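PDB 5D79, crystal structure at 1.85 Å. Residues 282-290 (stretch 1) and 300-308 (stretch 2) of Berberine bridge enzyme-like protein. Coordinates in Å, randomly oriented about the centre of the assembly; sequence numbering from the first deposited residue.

Stretch 1 (282-290) DDLFIRTTL
Stretch 2 (300-308) ALFTGLYIG

The most unusual feature of this contact is the place held by Gly-304, where two antiparallel strands come closest: its CA lies 4.5 Å from Ile-286 CA and only 2.9 Å from Phe-285 O. An ideally placed CB on Gly-304 would fall 2.5 Å from that same Phe-285 O, a clash, so the backbone can approach this tightly because no side chain is present. Its phi/psi of -161/163 is also more extended than that of its neighbours.

Strands 284-290 and 300-306 run at 158° between their N-to-C directions, with axes approaching to 4.7 Å. The register pairs residues whose numbers sum to 590, from Leu-284 with Tyr-306 to Leu-290 with Ala-300. Apart from Gly-304, phi lies between -97° and -129° and psi between 109° and 153° throughout both strands.

Hydrogen-bonded and non-hydrogen-bonded pairs alternate, and each hydrogen-bonded pair closes a ring of two bonds. Phe-285 N donates to Leu-305 O at 3.0 Å, and Leu-305 N returns to Phe-285 O at 3.0 Å, the latter more bent at 143°. Arg-287 N reaches Thr-303 O at 2.9 Å, answered by Thr-303 N to Arg-287 O at 3.1 Å. Thr-289 N to Leu-301 O and Leu-301 N to Thr-289 O both measure 2.9 Å; the latter, at 172°, is the straightest of the set. Beyond the strands, Ile-307 N donates to Asp-283 O at 2.8 Å, extending the ladder into the loops. CA-H...O contacts supplement it: Tyr-306 CA to Asp-283 O and Phe-302 CA to Arg-287 O, each 3.3 Å, and Thr-288 CA to Leu-301 O, 3.5 Å.

Side chains alternate between two faces. On that of Leu-284, Ile-286, Thr-288 and Leu-290, Leu-284 (chi1 t, chi2 p) sets its CB 4.0 Å from Tyr-306 CD1, at the edge of a ring with chi1 t and chi2 71°. Ile-286, with chi1 between wells at -27° and chi2 t, is paired with Gly-304, and its side chain points to this same face. Thr-288 (m) places OG1 3.2 Å from Phe-302 CD1; this buried hydroxyl has no polar partner in the model. Phe-302 has chi1 m and chi2 -86°. Leu-290 (m, t) brings CD2 within 3.7 Å of Ala-300 CB, an apolar contact.

The other face carries Phe-285, Arg-287 and Thr-289 opposite Leu-305, Thr-303 and Leu-301. Phe-285 (t, chi2 84°) and Leu-305 (t, p) meet through their CB atoms at 4.5 Å. Arg-287 (t, t, m, chi4 170°) passes its CG 4.2 Å from OG1 of Thr-303 (p), while its end leads away to hydrogen bonds elsewhere in the structure. Thr-289 CB (chi1 m) and Leu-301 CB (chi1 t, chi2 p) lie 4.4 Å apart.

At the loop end, Asp-283 (m, chi2 -29°) points toward the second stretch, its OD1 3.6 Å from CB of Ile-307 (m, m). The contact buries 686 Å² in total.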

# COMPACT_ATOMS: atom_id res chain seq x y z
N ASP A 282 -14.96 -11.00 -13.57
CA ASP A 282 -14.05 -9.91 -13.25
C ASP A 282 -14.78 -8.73 -12.63
O ASP A 282 -14.20 -7.95 -11.89
CB ASP A 282 -13.32 -9.42 -14.51
CG ASP A 282 -12.26 -10.38 -14.98
OD1 ASP A 282 -12.12 -11.47 -14.38
OD2 ASP A 282 -11.58 -10.07 -15.98
N ASP A 283 -16.06 -8.61 -12.97
CA ASP A 283 -16.91 -7.51 -12.48
C ASP A 283 -17.26 -7.62 -10.99
O ASP A 283 -17.64 -6.63 -10.37
CB ASP A 283 -18.20 -7.44 -13.32
CG ASP A 283 -17.96 -6.90 -14.72
OD1 ASP A 283 -17.02 -6.10 -14.90
OD2 ASP A 283 -18.72 -7.27 -15.64
N LEU A 284 -17.13 -8.81 -10.42
CA LEU A 284 -17.51 -9.07 -9.03
C LEU A 284 -16.32 -9.19 -8.07
O LEU A 284 -15.48 -10.08 -8.19
CB LEU A 284 -18.36 -10.35 -8.93
CG LEU A 284 -18.88 -10.73 -7.54
CD1 LEU A 284 -19.61 -9.55 -6.91
CD2 LEU A 284 -19.82 -11.93 -7.63
N PHE A 285 -16.29 -8.28 -7.10
CA PHE A 285 -15.29 -8.25 -6.04
C PHE A 285 -15.94 -8.62 -4.73
O PHE A 285 -16.84 -7.93 -4.29
CB PHE A 285 -14.67 -6.85 -5.94
CG PHE A 285 -13.71 -6.68 -4.78
CD1 PHE A 285 -12.39 -7.06 -4.90
CD2 PHE A 285 -14.14 -6.12 -3.58
CE1 PHE A 285 -11.51 -6.90 -3.83
CE2 PHE A 285 -13.26 -5.96 -2.52
CZ PHE A 285 -11.95 -6.34 -2.65
N ILE A 286 -15.49 -9.71 -4.11
CA ILE A 286 -16.03 -10.14 -2.82
C ILE A 286 -14.94 -10.35 -1.76
O ILE A 286 -14.18 -11.33 -1.80
CB ILE A 286 -16.85 -11.46 -2.93
CG1 ILE A 286 -17.45 -11.64 -4.32
CG2 ILE A 286 -17.95 -11.52 -1.88
CD1 ILE A 286 -18.03 -13.00 -4.49
N ARG A 287 -14.90 -9.45 -0.79
CA ARG A 287 -13.94 -9.50 0.31
C ARG A 287 -14.56 -10.05 1.61
O ARG A 287 -15.74 -9.85 1.90
CB ARG A 287 -13.36 -8.09 0.54
CG ARG A 287 -12.84 -7.82 1.96
CD ARG A 287 -12.03 -6.53 2.06
NE ARG A 287 -10.84 -6.56 1.21
CZ ARG A 287 -10.07 -5.50 0.95
NH1 ARG A 287 -10.38 -4.32 1.49
NH2 ARG A 287 -9.02 -5.61 0.16
N THR A 288 -13.76 -10.77 2.39
CA THR A 288 -14.18 -11.28 3.68
C THR A 288 -13.29 -10.67 4.76
O THR A 288 -12.06 -10.76 4.69
CB THR A 288 -14.10 -12.83 3.73
OG1 THR A 288 -15.01 -13.40 2.78
CG2 THR A 288 -14.42 -13.34 5.13
N THR A 289 -13.90 -10.02 5.73
CA THR A 289 -13.13 -9.49 6.85
C THR A 289 -13.61 -10.10 8.15
O THR A 289 -14.78 -10.05 8.50
CB THR A 289 -13.25 -7.97 6.94
OG1 THR A 289 -13.01 -7.39 5.66
CG2 THR A 289 -12.24 -7.42 7.97
N LEU A 290 -12.67 -10.69 8.87
CA LEU A 290 -12.95 -11.16 10.21
C LEU A 290 -12.49 -10.11 11.21
O LEU A 290 -11.34 -9.67 11.17
CB LEU A 290 -12.25 -12.48 10.44
CG LEU A 290 -12.56 -13.55 9.41
CD1 LEU A 290 -11.92 -14.85 9.85
CD2 LEU A 290 -14.05 -13.71 9.30
N ALA A 300 -18.06 -12.31 10.69
CA ALA A 300 -17.55 -12.28 9.32
C ALA A 300 -18.31 -11.25 8.51
O ALA A 300 -19.53 -11.33 8.39
CB ALA A 300 -17.65 -13.64 8.65
N LEU A 301 -17.58 -10.29 7.97
CA LEU A 301 -18.16 -9.24 7.15
C LEU A 301 -17.83 -9.47 5.67
O LEU A 301 -16.68 -9.36 5.25
CB LEU A 301 -17.64 -7.88 7.62
CG LEU A 301 -18.46 -6.63 7.30
CD1 LEU A 301 -19.79 -6.67 8.06
CD2 LEU A 301 -17.65 -5.39 7.65
N PHE A 302 -18.84 -9.81 4.88
CA PHE A 302 -18.70 -9.97 3.45
C PHE A 302 -19.16 -8.71 2.73
O PHE A 302 -20.35 -8.40 2.70
CB PHE A 302 -19.50 -11.16 2.97
CG PHE A 302 -19.18 -12.41 3.72
CD1 PHE A 302 -18.13 -13.22 3.32
CD2 PHE A 302 -19.92 -12.78 4.83
CE1 PHE A 302 -17.82 -14.38 4.01
CE2 PHE A 302 -19.62 -13.93 5.53
CZ PHE A 302 -18.57 -14.73 5.12
N THR A 303 -18.21 -7.98 2.15
CA THR A 303 -18.50 -6.76 1.42
C THR A 303 -17.99 -6.89 -0.01
O THR A 303 -17.04 -7.63 -0.29
CB THR A 303 -17.86 -5.54 2.08
OG1 THR A 303 -16.45 -5.75 2.21
CG2 THR A 303 -18.44 -5.34 3.44
N GLY A 304 -18.62 -6.18 -0.92
CA GLY A 304 -18.26 -6.32 -2.31
C GLY A 304 -18.68 -5.19 -3.21
O GLY A 304 -19.52 -4.38 -2.86
N LEU A 305 -18.05 -5.15 -4.38
CA LEU A 305 -18.33 -4.16 -5.39
C LEU A 305 -18.58 -4.91 -6.69
O LEU A 305 -17.75 -5.69 -7.15
CB LEU A 305 -17.17 -3.17 -5.53
CG LEU A 305 -17.26 -2.24 -6.74
CD1 LEU A 305 -18.37 -1.27 -6.55
CD2 LEU A 305 -15.96 -1.51 -6.97
N TYR A 306 -19.75 -4.68 -7.27
CA TYR A 306 -20.07 -5.29 -8.54
C TYR A 306 -20.13 -4.20 -9.61
O TYR A 306 -20.83 -3.20 -9.44
CB TYR A 306 -21.39 -6.05 -8.45
CG TYR A 306 -21.80 -6.70 -9.75
CD1 TYR A 306 -21.12 -7.80 -10.25
CD2 TYR A 306 -22.86 -6.20 -10.48
CE1 TYR A 306 -21.49 -8.39 -11.43
CE2 TYR A 306 -23.24 -6.78 -11.66
CZ TYR A 306 -22.56 -7.87 -12.14
OH TYR A 306 -22.95 -8.44 -13.32
N ILE A 307 -19.37 -4.39 -10.69
CA ILE A 307 -19.36 -3.43 -11.80
C ILE A 307 -20.54 -3.70 -12.74
O ILE A 307 -20.38 -4.25 -13.83
CB ILE A 307 -18.04 -3.48 -12.59
CG1 ILE A 307 -16.86 -3.53 -11.64
CG2 ILE A 307 -17.88 -2.26 -13.47
CD1 ILE A 307 -16.77 -2.31 -10.78
N GLY A 308 -21.73 -3.29 -12.30
CA GLY A 308 -22.97 -3.53 -13.02
C GLY A 308 -24.17 -3.34 -12.12
O GLY A 308 -24.01 -2.99 -10.95